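Local structure of PAN2-PAN3 deadenylation complex catalytic subunit pan2 (Neurospora crassa, 4CZX) at residues V81-I86 with D140-E145; R91-A96 with S125-A130; G301-D306 with T311-S316. The protein probably acts as the catalytic, poly(A)-specific ribonuclease subunit of the PAN deadenylation complex in mRNA turnover, this chain being its N-terminal WD40 domain. All coordinates share one frame; numbering follows the deposited sequence. Where two conformers were deposited one is given.

Contact 1: residues V81-I86 with D140-E145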
ATOM      1  N   VAL A  81       3.206 -24.614  25.921  1.00 25.26           N
ATOM      2  CA  VAL A  81       3.667 -24.416  27.296  1.00 31.10           C
ATOM      3  C   VAL A  81       2.777 -23.389  27.988  1.00 30.57           C
ATOM      4  O   VAL A  81       1.895 -22.801  27.361  1.00 26.06           O
ATOM      5  CB  VAL A  81       5.139 -23.961  27.355  1.00 32.22           C
ATOM      6  CG1 VAL A  81       6.034 -24.963  26.600  1.00 27.98           C
ATOM      7  CG2 VAL A  81       5.294 -22.579  26.768  1.00 31.79           C
ATOM      8  N   ASP A  82       2.984 -23.185  29.285  1.00 27.52           N
ATOM      9  CA  ASP A  82       2.135 -22.262  30.030  1.00 31.08           C
ATOM     10  C   ASP A  82       2.118 -20.850  29.436  1.00 34.31           C
ATOM     11  O   ASP A  82       1.052 -20.256  29.291  1.00 33.26           O
ATOM     12  CB  ASP A  82       2.571 -22.215  31.498  1.00 36.65           C
ATOM     13  CG  ASP A  82       2.229 -23.493  32.242  1.00 59.00           C
ATOM     14  OD1 ASP A  82       1.358 -24.248  31.756  1.00 61.95           O
ATOM     15  OD2 ASP A  82       2.828 -23.749  33.307  1.00 67.37           O
ATOM     16  N   LYS A  83       3.284 -20.328  29.066  1.00 30.10           N
ATOM     17  CA  LYS A  83       3.374 -18.937  28.602  1.00 35.40           C
ATOM     18  C   LYS A  83       2.789 -18.710  27.207  1.00 37.50           C
ATOM     19  O   LYS A  83       2.323 -17.614  26.892  1.00 32.28           O
ATOM     20  CB  LYS A  83       4.830 -18.469  28.614  1.00 42.49           C
ATOM     21  CG  LYS A  83       5.382 -18.131  29.999  1.00 51.21           C
ATOM     22  CD  LYS A  83       6.899 -18.267  29.995  1.00 64.15           C
ATOM     23  CE  LYS A  83       7.576 -17.393  31.041  1.00 72.03           C
ATOM     24  NZ  LYS A  83       9.066 -17.507  30.932  1.00 73.59           N
ATOM     25  N   GLY A  84       2.827 -19.730  26.359  1.00 33.38           N
ATOM     26  CA  GLY A  84       2.296 -19.569  25.019  1.00 29.55           C
ATOM     27  C   GLY A  84       2.505 -20.764  24.115  1.00 26.38           C
ATOM     28  O   GLY A  84       2.739 -21.879  24.578  1.00 28.61           O
ATOM     29  N   VAL A  85       2.421 -20.511  22.814  1.00 23.98           N
ATOM     30  CA  VAL A  85       2.515 -21.563  21.818  1.00 21.36           C
ATOM     31  C   VAL A  85       3.822 -21.437  21.061  1.00 26.02           C
ATOM     32  O   VAL A  85       4.226 -20.332  20.689  1.00 24.33           O
ATOM     33  CB  VAL A  85       1.347 -21.493  20.826  1.00 24.51           C
ATOM     34  CG1 VAL A  85       1.425 -22.674  19.796  1.00 23.25           C
ATOM     35  CG2 VAL A  85       0.023 -21.473  21.583  1.00 24.81           C
ATOM     36  N   ILE A  86       4.475 -22.571  20.821  1.00 22.37           N
ATOM     37  CA  ILE A  86       5.671 -22.596  19.990  1.00 23.02           C
ATOM     38  C   ILE A  86       5.316 -23.122  18.598  1.00 23.85           C
ATOM     39  O   ILE A  86       4.605 -24.124  18.451  1.00 22.76           O
ATOM     40  CB  ILE A  86       6.786 -23.445  20.622  1.00 25.83           C
ATOM     41  CG1 ILE A  86       6.943 -23.083  22.108  1.00 28.99           C
ATOM     42  CG2 ILE A  86       8.112 -23.253  19.883  1.00 21.98           C
ATOM     43  CD1 ILE A  86       7.977 -23.911  22.819  1.00 27.66           C
ATOM     44  N   ASP A 140      16.585 -22.832  24.501  1.00 30.25           N
ATOM     45  CA  ASP A 140      16.085 -22.439  25.819  1.00 31.39           C
ATOM     46  C   ASP A 140      14.781 -21.686  25.603  1.00 32.82           C
ATOM     47  O   ASP A 140      14.778 -20.588  25.042  1.00 33.79           O
ATOM     48  CB  ASP A 140      17.111 -21.564  26.558  1.00 32.00           C
ATOM     49  CG  ASP A 140      16.693 -21.207  27.996  1.00 36.58           C
ATOM     50  OD1 ASP A 140      15.485 -21.081  28.303  1.00 37.07           O
ATOM     51  OD2 ASP A 140      17.602 -21.015  28.826  1.00 43.04           O
ATOM     52  N   VAL A 141      13.682 -22.284  26.045  1.00 28.17           N
ATOM     53  CA  VAL A 141      12.349 -21.740  25.816  1.00 27.46           C
ATOM     54  C   VAL A 141      12.095 -20.492  26.674  1.00 32.35           C
ATOM     55  O   VAL A 141      11.351 -19.587  26.281  1.00 31.91           O
ATOM     56  CB  VAL A 141      11.278 -22.829  26.084  1.00 26.80           C
ATOM     57  CG1 VAL A 141       9.880 -22.273  25.973  1.00 28.43           C
ATOM     58  CG2 VAL A 141      11.456 -23.989  25.059  1.00 23.32           C
ATOM     59  N   ASN A 142      12.744 -20.425  27.827  1.00 30.57           N
ATOM     60  CA  ASN A 142      12.576 -19.261  28.694  1.00 35.35           C
ATOM     61  C   ASN A 142      13.298 -18.036  28.148  1.00 39.54           C
ATOM     62  O   ASN A 142      12.750 -16.934  28.153  1.00 37.54           O
ATOM     63  CB  ASN A 142      13.055 -19.582  30.105  1.00 39.57           C
ATOM     64  CG  ASN A 142      12.204 -20.635  30.769  1.00 47.64           C
ATOM     65  OD1 ASN A 142      10.978 -20.609  30.664  1.00 53.40           O
ATOM     66  ND2 ASN A 142      12.846 -21.586  31.432  1.00 51.79           N
ATOM     67  N   LYS A 143      14.520 -18.232  27.664  1.00 36.38           N
ATOM     68  CA  LYS A 143      15.316 -17.121  27.156  1.00 38.81           C
ATOM     69  C   LYS A 143      15.045 -16.855  25.679  1.00 38.82           C
ATOM     70  O   LYS A 143      15.289 -15.757  25.186  1.00 34.72           O
ATOM     71  CB  LYS A 143      16.806 -17.389  27.374  1.00 40.60           C
ATOM     72  CG  LYS A 143      17.263 -17.254  28.832  1.00 42.87           C
ATOM     73  CD  LYS A 143      18.753 -17.532  28.953  1.00 51.83           C
ATOM     74  CE  LYS A 143      19.249 -17.432  30.384  1.00 58.81           C
ATOM     75  NZ  LYS A 143      20.580 -18.099  30.512  1.00 63.28           N
ATOM     76  N   GLY A 144      14.541 -17.862  24.972  1.00 32.48           N
ATOM     77  CA  GLY A 144      14.310 -17.734  23.547  1.00 33.71           C
ATOM     78  C   GLY A 144      15.611 -17.623  22.772  1.00 39.16           C
ATOM     79  O   GLY A 144      15.774 -16.747  21.915  1.00 32.78           O
ATOM     80  N   GLU A 145      16.552 -18.505  23.086  1.00 36.31           N
ATOM     81  CA  GLU A 145      17.819 -18.537  22.378  1.00 33.97           C
ATOM     82  C   GLU A 145      18.308 -19.967  22.160  1.00 35.23           C
ATOM     83  O   GLU A 145      18.041 -20.864  22.966  1.00 32.56           O
ATOM     84  CB  GLU A 145      18.875 -17.732  23.135  1.00 42.42           C
ATOM     85  CG  GLU A 145      19.196 -18.258  24.519  1.00 51.86           C
ATOM     86  CD  GLU A 145      19.973 -17.257  25.373  1.00 59.31           C
ATOM     87  OE1 GLU A 145      19.811 -16.031  25.167  1.00 58.64           O
ATOM     88  OE2 GLU A 145      20.739 -17.703  26.260  1.00 55.22           O
TER
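Ile86 carries its CG1 branch beside the backbone N, chi1 -47°, and with chi2 extended it sends CD1 straight out to Val141. There the methyl faces both arms of the valine, 4.0 Å from Val141 CG1 and 4.1 Å from Val141 CG2. The second-torsion extension matters: an end methyl bridges to a short branched side chain although Ile86 CA and Val141 CA are 8.9 Å apart. These apolar residues are buried, as suits the seam between two sheets. Nearer the surface, Lys83 runs out almost fully extended beyond CG and crosses Asn142 at about a right angle, leaving Lys83 NZ 3.7 Å from Asn142 OD1. That approach is long, a loose polar meeting of two side chains at the solvent-exposed side of the contact.

The 140-145 turn is shaped from within. Asp140 OD1 takes the backbone N of Lys143 at 3.1 Å, from above the carboxylate plane, in an Asx motif. Gly144 follows with positive phi, a conformation glycine accepts readily, and with Glu145 it faces Asp140 in a G1 beta bulge.

Residues 81-86 turn from strand 77-80 into strand 85-88, while residues 140-145 link strands 135-140 and 145-151 of the next sheet. Met95 of strand 93-96 packs against Val81, Lys83 and Val141, and Trp104 NE1 of strand 102-106 bonds to Val141 O.

Contact 2: residues R91-A96 with S125-A130. With PO4 (phosphate ion), chain D.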
ATOM      1  N   ARG A  91      12.442 -22.532   8.466  1.00 24.69           N
ATOM      2  CA  ARG A  91      13.562 -21.598   8.600  1.00 21.89           C
ATOM      3  C   ARG A  91      13.644 -20.930   9.975  1.00 26.42           C
ATOM      4  O   ARG A  91      14.558 -20.137  10.237  1.00 26.20           O
ATOM      5  CB  ARG A  91      13.474 -20.498   7.522  1.00 23.85           C
ATOM      6  CG  ARG A  91      13.475 -21.027   6.076  1.00 32.76           C
ATOM      7  CD  ARG A  91      14.791 -21.716   5.735  1.00 31.97           C
ATOM      8  NE  ARG A  91      15.918 -20.912   6.186  1.00 39.77           N
ATOM      9  CZ  ARG A  91      16.417 -19.872   5.520  1.00 48.55           C
ATOM     10  NH1 ARG A  91      15.902 -19.520   4.349  1.00 47.24           N
ATOM     11  NH2 ARG A  91      17.435 -19.188   6.026  1.00 52.68           N
ATOM     12  N   SER A  92      12.696 -21.235  10.850  1.00 26.10           N
ATOM     13  CA  SER A  92      12.613 -20.490  12.102  1.00 25.28           C
ATOM     14  C   SER A  92      11.712 -21.146  13.129  1.00 25.73           C
ATOM     15  O   SER A  92      10.917 -22.035  12.809  1.00 26.56           O
ATOM     16  CB  SER A  92      12.104 -19.067  11.835  1.00 26.07           C
ATOM     17  OG  SER A  92      10.743 -19.104  11.429  1.00 28.07           O
ATOM     18  N   VAL A  93      11.845 -20.684  14.371  1.00 24.26           N
ATOM     19  CA  VAL A  93      10.981 -21.113  15.456  1.00 26.01           C
ATOM     20  C   VAL A  93      10.417 -19.836  16.066  1.00 27.11           C
ATOM     21  O   VAL A  93      11.149 -18.870  16.266  1.00 28.96           O
ATOM     22  CB  VAL A  93      11.739 -21.935  16.513  1.00 24.14           C
ATOM     23  CG1 VAL A  93      10.788 -22.445  17.593  1.00 20.92           C
ATOM     24  CG2 VAL A  93      12.482 -23.102  15.855  1.00 28.36           C
ATOM     25  N   TYR A  94       9.120 -19.837  16.334  1.00 24.91           N
ATOM     26  CA  TYR A  94       8.424 -18.643  16.807  1.00 28.20           C
ATOM     27  C   TYR A  94       7.637 -18.981  18.056  1.00 24.81           C
ATOM     28  O   TYR A  94       7.059 -20.061  18.147  1.00 25.09           O
ATOM     29  CB  TYR A  94       7.487 -18.112  15.718  1.00 26.77           C
ATOM     30  CG  TYR A  94       6.754 -16.836  16.079  1.00 25.61           C
ATOM     31  CD1 TYR A  94       7.449 -15.651  16.285  1.00 26.63           C
ATOM     32  CD2 TYR A  94       5.369 -16.814  16.172  1.00 22.47           C
ATOM     33  CE1 TYR A  94       6.786 -14.464  16.607  1.00 32.97           C
ATOM     34  CE2 TYR A  94       4.689 -15.622  16.487  1.00 29.41           C
ATOM     35  CZ  TYR A  94       5.406 -14.461  16.708  1.00 33.19           C
ATOM     36  OH  TYR A  94       4.739 -13.293  17.025  1.00 32.84           O
ATOM     37  N   MET A  95       7.600 -18.057  19.014  1.00 23.85           N
ATOM     38  CA  MET A  95       6.768 -18.251  20.186  1.00 23.94           C
ATOM     39  C   MET A  95       5.917 -17.018  20.452  1.00 26.56           C
ATOM     40  O   MET A  95       6.413 -15.897  20.415  1.00 29.33           O
ATOM     41  CB  MET A  95       7.613 -18.560  21.418  1.00 21.00           C
ATOM     42  CG  MET A  95       6.743 -18.873  22.627  1.00 24.59           C
ATOM     43  SD  MET A  95       7.684 -19.373  24.075  1.00 30.62           S
ATOM     44  CE  MET A  95       6.338 -19.596  25.229  1.00 33.68           C
ATOM     45  N   ALA A  96       4.633 -17.234  20.701  1.00 26.59           N
ATOM     46  CA  ALA A  96       3.719 -16.128  20.957  1.00 28.73           C
ATOM     47  C   ALA A  96       2.727 -16.563  22.014  1.00 29.19           C
ATOM     48  O   ALA A  96       2.474 -17.755  22.175  1.00 23.93           O
ATOM     49  CB  ALA A  96       2.995 -15.710  19.676  1.00 23.34           C
ATOM     50  N   SER A 125      11.058 -26.248  29.602  1.00 29.87           N
ATOM     51  CA  SER A 125      12.040 -25.170  29.562  0.50 33.06           C
ATOM     52  C   SER A 125      12.944 -25.244  28.331  1.00 31.18           C
ATOM     53  O   SER A 125      13.636 -24.280  28.002  1.00 31.18           O
ATOM     54  CB  SER A 125      12.904 -25.194  30.828  0.50 31.87           C
ATOM     55  OG  SER A 125      12.107 -25.249  31.997  0.50 37.09           O
ATOM     56  N   GLU A 126      12.958 -26.400  27.666  1.00 26.97           N
ATOM     57  CA  GLU A 126      13.891 -26.623  26.563  1.00 28.80           C
ATOM     58  C   GLU A 126      13.296 -27.475  25.443  1.00 28.94           C
ATOM     59  O   GLU A 126      12.562 -28.433  25.692  1.00 27.44           O
ATOM     60  CB  GLU A 126      15.168 -27.284  27.100  1.00 33.85           C
ATOM     61  CG  GLU A 126      16.286 -27.474  26.092  1.00 34.76           C
ATOM     62  CD  GLU A 126      17.499 -28.195  26.683  1.00 35.17           C
ATOM     63  OE1 GLU A 126      17.527 -29.447  26.661  1.00 31.76           O
ATOM     64  OE2 GLU A 126      18.432 -27.508  27.157  1.00 38.49           O
ATOM     65  N   ILE A 127      13.611 -27.123  24.201  1.00 25.89           N
ATOM     66  CA  ILE A 127      13.195 -27.945  23.078  1.00 26.43           C
ATOM     67  C   ILE A 127      14.361 -28.347  22.185  1.00 30.32           C
ATOM     68  O   ILE A 127      15.395 -27.678  22.137  1.00 27.20           O
ATOM     69  CB  ILE A 127      12.138 -27.243  22.202  1.00 27.47           C
ATOM     70  CG1 ILE A 127      12.652 -25.886  21.706  1.00 27.42           C
ATOM     71  CG2 ILE A 127      10.826 -27.116  22.946  1.00 22.72           C
ATOM     72  CD1 ILE A 127      11.677 -25.177  20.775  1.00 29.26           C
ATOM     73  N   LEU A 128      14.174 -29.460  21.489  1.00 26.26           N
ATOM     74  CA  LEU A 128      15.093 -29.911  20.453  1.00 27.53           C
ATOM     75  C   LEU A 128      14.424 -29.685  19.108  1.00 22.77           C
ATOM     76  O   LEU A 128      13.253 -30.019  18.948  1.00 25.83           O
ATOM     77  CB  LEU A 128      15.434 -31.388  20.647  1.00 23.32           C
ATOM     78  CG  LEU A 128      16.253 -32.064  19.542  1.00 22.95           C
ATOM     79  CD1 LEU A 128      17.694 -31.561  19.524  1.00 28.22           C
ATOM     80  CD2 LEU A 128      16.214 -33.593  19.718  1.00 23.36           C
ATOM     81  N   VAL A 129      15.137 -29.115  18.139  1.00 23.26           N
ATOM     82  CA  VAL A 129      14.531 -28.932  16.828  1.00 21.22           C
ATOM     83  C   VAL A 129      15.453 -29.552  15.785  1.00 25.82           C
ATOM     84  O   VAL A 129      16.678 -29.515  15.914  1.00 29.01           O
ATOM     85  CB  VAL A 129      14.233 -27.434  16.488  1.00 28.09           C
ATOM     86  CG1 VAL A 129      13.441 -26.753  17.630  1.00 26.47           C
ATOM     87  CG2 VAL A 129      15.499 -26.665  16.155  1.00 27.77           C
ATOM     88  N   ALA A 130      14.845 -30.157  14.777  1.00 23.02           N
ATOM     89  CA  ALA A 130      15.579 -30.892  13.749  1.00 24.52           C
ATOM     90  C   ALA A 130      14.759 -30.940  12.473  1.00 27.19           C
ATOM     91  O   ALA A 130      13.614 -30.481  12.438  1.00 26.06           O
ATOM     92  CB  ALA A 130      15.909 -32.310  14.228  1.00 26.22           C
TER
HETATM   93  P   PO4 D 401      16.858 -15.354   5.196  0.50 51.25           P
HETATM   94  O1  PO4 D 401      17.970 -16.269   4.735  0.50 53.98           O
HETATM   95  O2  PO4 D 401      15.552 -15.848   4.617  0.50 50.07           O
HETATM   96  O3  PO4 D 401      16.796 -15.355   6.704  0.50 48.55           O
HETATM   97  O4  PO4 D 401      17.129 -13.943   4.720  0.50 48.72           O
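The guanidinium of Arg91 meets a phosphate ion at its edge, near its own plane, whereas the contact between the two segments is wholly aliphatic, Val93 against Ile127 and Val129. Arg91 NH2 donates to phosphate O1 at 3.2 Å, with an N-H...O angle of 158°. Bends at chi2 and chi3 shorten the arginine chain, whose guanidinium ends up beyond the start of strand 93-96, on the side away from it, and NE is held by the carbonyl O of Met111. The same ion is bonded by Arg107 NE. Two arginines make a natural anion seat, although the phosphate probably came from the crystallisation liquor.

Farther along, the forked end of Val93 serves two partners of the next sheet. With chi1 at -176°, CG1 lies opposite the backbone N and reaches Ile127 CD1 at 4.3 Å. CG2, on the N side, comes within 4.2 Å of Val129 CG1. Ile127 bridges its share of the gap with an extended chi2 that projects CD1 toward the valine. Beta-branched residues are well placed here: they favour extended backbone and offer a broad, stiff apolar surface on a fully buried side. Ile86 joins the same cluster, touching both Val93 and Ile127. Tyr94, whose side chain leaves from the other side of strand 93-96, makes an edge-to-face ring contact with an aromatic side chain of another protein chain.

Strands 93-96 and 126-131 belong to successive four-stranded antiparallel sheets. Between residues 91-96 and 125-130 the contact is made by side chains, without hydrogen bonds, the face-to-face blade packing of a WD40 beta-propeller.

Contact 3: residues G301-D306 with T311-S316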
ATOM      1  N   GLY A 301     -12.010 -35.151  22.827  1.00 34.79           N
ATOM      2  CA  GLY A 301     -12.084 -34.547  21.505  1.00 34.58           C
ATOM      3  C   GLY A 301     -11.168 -35.195  20.484  1.00 35.84           C
ATOM      4  O   GLY A 301      -9.980 -35.393  20.746  1.00 35.55           O
ATOM      5  N   LYS A 302     -11.726 -35.533  19.316  1.00 31.54           N
ATOM      6  CA  LYS A 302     -10.949 -36.038  18.188  1.00 30.96           C
ATOM      7  C   LYS A 302     -11.051 -35.071  17.016  1.00 33.03           C
ATOM      8  O   LYS A 302     -12.153 -34.732  16.585  1.00 39.02           O
ATOM      9  CB  LYS A 302     -11.436 -37.422  17.736  1.00 34.99           C
ATOM     10  CG  LYS A 302     -11.011 -38.592  18.622  1.00 38.76           C
ATOM     11  CD  LYS A 302     -11.808 -38.663  19.922  1.00 42.04           C
ATOM     12  CE  LYS A 302     -11.540 -39.973  20.650  1.00 39.31           C
ATOM     13  NZ  LYS A 302     -12.336 -40.107  21.915  1.00 41.73           N
ATOM     14  N   ALA A 303      -9.910 -34.639  16.495  1.00 29.15           N
ATOM     15  CA  ALA A 303      -9.907 -33.681  15.385  1.00 29.01           C
ATOM     16  C   ALA A 303      -9.281 -34.284  14.144  1.00 28.13           C
ATOM     17  O   ALA A 303      -8.270 -34.972  14.237  1.00 32.08           O
ATOM     18  CB  ALA A 303      -9.170 -32.412  15.777  1.00 25.68           C
ATOM     19  N   LEU A 304      -9.875 -33.991  12.986  1.00 25.27           N
ATOM     20  CA  LEU A 304      -9.415 -34.513  11.706  1.00 24.41           C
ATOM     21  C   LEU A 304      -9.439 -33.405  10.659  1.00 30.66           C
ATOM     22  O   LEU A 304     -10.460 -32.736  10.497  1.00 33.45           O
ATOM     23  CB  LEU A 304     -10.293 -35.678  11.238  1.00 30.69           C
ATOM     24  CG  LEU A 304     -10.407 -36.959  12.067  1.00 35.27           C
ATOM     25  CD1 LEU A 304     -11.408 -36.813  13.213  1.00 46.50           C
ATOM     26  CD2 LEU A 304     -10.801 -38.115  11.168  1.00 39.81           C
ATOM     27  N   ALA A 305      -8.330 -33.201   9.956  1.00 24.90           N
ATOM     28  CA  ALA A 305      -8.316 -32.221   8.875  1.00 29.48           C
ATOM     29  C   ALA A 305      -8.226 -32.948   7.548  1.00 31.69           C
ATOM     30  O   ALA A 305      -7.497 -33.938   7.442  1.00 32.29           O
ATOM     31  CB  ALA A 305      -7.152 -31.240   9.031  1.00 27.30           C
ATOM     32  N   ASP A 306      -8.968 -32.473   6.542  1.00 27.30           N
ATOM     33  CA  ASP A 306      -8.979 -33.153   5.249  1.00 24.30           C
ATOM     34  C   ASP A 306      -8.391 -32.290   4.138  1.00 29.02           C
ATOM     35  O   ASP A 306      -8.103 -31.105   4.339  1.00 32.60           O
ATOM     36  CB  ASP A 306     -10.399 -33.632   4.876  1.00 33.14           C
ATOM     37  CG  ASP A 306     -11.372 -32.498   4.525  1.00 37.47           C
ATOM     38  OD1 ASP A 306     -10.960 -31.361   4.211  1.00 32.29           O
ATOM     39  OD2 ASP A 306     -12.593 -32.766   4.552  1.00 42.16           O
ATOM     40  N   THR A 311     -11.603 -28.890   8.892  1.00 29.78           N
ATOM     41  CA  THR A 311     -11.198 -29.556  10.124  1.00 30.24           C
ATOM     42  C   THR A 311     -12.437 -29.823  10.964  1.00 32.97           C
ATOM     43  O   THR A 311     -13.245 -28.920  11.190  1.00 31.39           O
ATOM     44  CB  THR A 311     -10.189 -28.736  10.930  1.00 26.08           C
ATOM     45  OG1 THR A 311      -8.963 -28.652  10.197  1.00 27.76           O
ATOM     46  CG2 THR A 311      -9.910 -29.401  12.279  1.00 28.66           C
ATOM     47  N   TYR A 312     -12.577 -31.076  11.399  1.00 30.33           N
ATOM     48  CA  TYR A 312     -13.741 -31.547  12.135  1.00 33.27           C
ATOM     49  C   TYR A 312     -13.360 -31.909  13.556  1.00 34.86           C
ATOM     50  O   TYR A 312     -12.255 -32.386  13.802  1.00 34.58           O
ATOM     51  CB  TYR A 312     -14.355 -32.785  11.482  1.00 33.22           C
ATOM     52  CG  TYR A 312     -14.690 -32.662  10.019  1.00 34.29           C
ATOM     53  CD1 TYR A 312     -13.732 -32.903   9.046  1.00 39.71           C
ATOM     54  CD2 TYR A 312     -15.974 -32.345   9.609  1.00 36.36           C
ATOM     55  CE1 TYR A 312     -14.037 -32.811   7.701  1.00 37.63           C
ATOM     56  CE2 TYR A 312     -16.293 -32.252   8.266  1.00 40.39           C
ATOM     57  CZ  TYR A 312     -15.317 -32.482   7.316  1.00 41.30           C
ATOM     58  OH  TYR A 312     -15.623 -32.381   5.978  1.00 40.66           O
ATOM     59  N   VAL A 313     -14.281 -31.697  14.488  1.00 31.51           N
ATOM     60  CA  VAL A 313     -14.130 -32.250  15.828  1.00 28.02           C
ATOM     61  C   VAL A 313     -15.251 -33.240  16.066  1.00 32.48           C
ATOM     62  O   VAL A 313     -16.422 -32.925  15.860  1.00 37.47           O
ATOM     63  CB  VAL A 313     -14.144 -31.162  16.916  1.00 30.57           C
ATOM     64  CG1 VAL A 313     -14.324 -31.785  18.311  1.00 35.45           C
ATOM     65  CG2 VAL A 313     -12.862 -30.364  16.865  1.00 33.17           C
ATOM     66  N   TRP A 314     -14.875 -34.448  16.483  1.00 33.33           N
ATOM     67  CA  TRP A 314     -15.823 -35.503  16.794  1.00 35.32           C
ATOM     68  C   TRP A 314     -15.682 -35.902  18.255  1.00 43.17           C
ATOM     69  O   TRP A 314     -14.628 -35.705  18.866  1.00 39.04           O
ATOM     70  CB  TRP A 314     -15.608 -36.726  15.895  1.00 42.57           C
ATOM     71  CG  TRP A 314     -16.126 -36.570  14.485  1.00 40.47           C
ATOM     72  CD1 TRP A 314     -15.578 -35.820  13.485  1.00 42.78           C
ATOM     73  CD2 TRP A 314     -17.286 -37.199  13.925  1.00 43.32           C
ATOM     74  NE1 TRP A 314     -16.330 -35.938  12.338  1.00 41.52           N
ATOM     75  CE2 TRP A 314     -17.385 -36.778  12.584  1.00 42.32           C
ATOM     76  CE3 TRP A 314     -18.252 -38.077  14.429  1.00 45.76           C
ATOM     77  CZ2 TRP A 314     -18.413 -37.203  11.741  1.00 46.00           C
ATOM     78  CZ3 TRP A 314     -19.274 -38.496  13.593  1.00 47.26           C
ATOM     79  CH2 TRP A 314     -19.345 -38.060  12.264  1.00 48.97           C
ATOM     80  N   GLY A 315     -16.747 -36.469  18.805  1.00 45.92           N
ATOM     81  CA  GLY A 315     -16.757 -36.886  20.195  1.00 47.59           C
ATOM     82  C   GLY A 315     -18.172 -37.118  20.674  1.00 45.32           C
ATOM     83  O   GLY A 315     -19.105 -37.181  19.871  1.00 43.42           O
ATOM     84  N   SER A 316     -18.332 -37.256  21.987  1.00 42.84           N
ATOM     85  CA  SER A 316     -19.644 -37.462  22.581  1.00 41.95           C
ATOM     86  C   SER A 316     -20.484 -36.184  22.617  1.00 47.22           C
ATOM     87  O   SER A 316     -19.964 -35.095  22.861  1.00 44.14           O
ATOM     88  CB  SER A 316     -19.493 -38.012  23.998  1.00 42.87           C
ATOM     89  OG  SER A 316     -20.731 -37.971  24.677  1.00 47.37           O
TER
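Four backbone hydrogen bonds lace residues 302-304 to 312-314. Lys302 and Trp314 form one antiparallel hydrogen-bonded pair, with Trp314 N to Lys302 O at 2.7 Å and Lys302 N to Trp314 O at 2.9 Å. Leu304 and Tyr312 form the next, with Tyr312 N to Leu304 O at 2.8 Å and Leu304 N to Tyr312 O at 3.0 Å. Trp314 N gives the straightest of them and Leu304 N the most bent, and CA-H...O contacts such as Ala303 CA to Tyr312 O, 3.1 Å, fill in between.

Toward the turn, Asp306 has chi1 at 70°, which swings its carboxylate toward Tyr312. Asp306 OD2 comes to the ring edge, in the ring plane, 3.5 Å from Tyr312 CE1, and the carboxylate and ring planes stand 75° apart. The firm polar partners lie beyond: OD1 accepts from Lys308 N and Asn310 N of the hairpin turn, OD2 from Gly288 N, and Tyr312 OH pairs with Gln287 N. An acidic residue suits a place ringed by backbone N-H groups.

Large residues share one face of the hairpin. Leu304 CD1 lies 4.3 Å from Trp314 CD1, approaching the indole obliquely, and Trp314 stacks on Trp9. The other face bears Ala303, Ala305, Thr311 and Val313. The short side chains of Ala303 and Ala305 probably let the neighbouring sheet approach, and Thr311 OG1 sits 3.4 Å from Ala305 CB.

Strands 302-306 and 310-315 form the middle of a four-stranded antiparallel sheet. Strand 290-295 flanks the first and N-terminal strand 10-16 the second, so distant parts of the chain complete one blade, the Velcro closure familiar from WD40 propellers. Leu42 and Ile33 of the adjoining sheet pack on the alanine face.

Contacts 1 and 2 join the same two neighbouring sheets at different depths, with centres only 8 Å apart. Residues 91-96 and 125-130 meet in the fully buried interior through aliphatic groups, whereas contact 1 runs from that interior to an exposed polar pair. They also touch directly, through the probable hydrogen bonds of Val141 N with Ser125 O and Val85 N with Ala96 O. Contact 3, also buried, is different in kind: its strands belong to one sheet and are tied by backbone bonds, burying far more surface. It lies across the domain from contact 2, about 27 Å between centres. Cohesion within a blade and packing between blades are thus both represented.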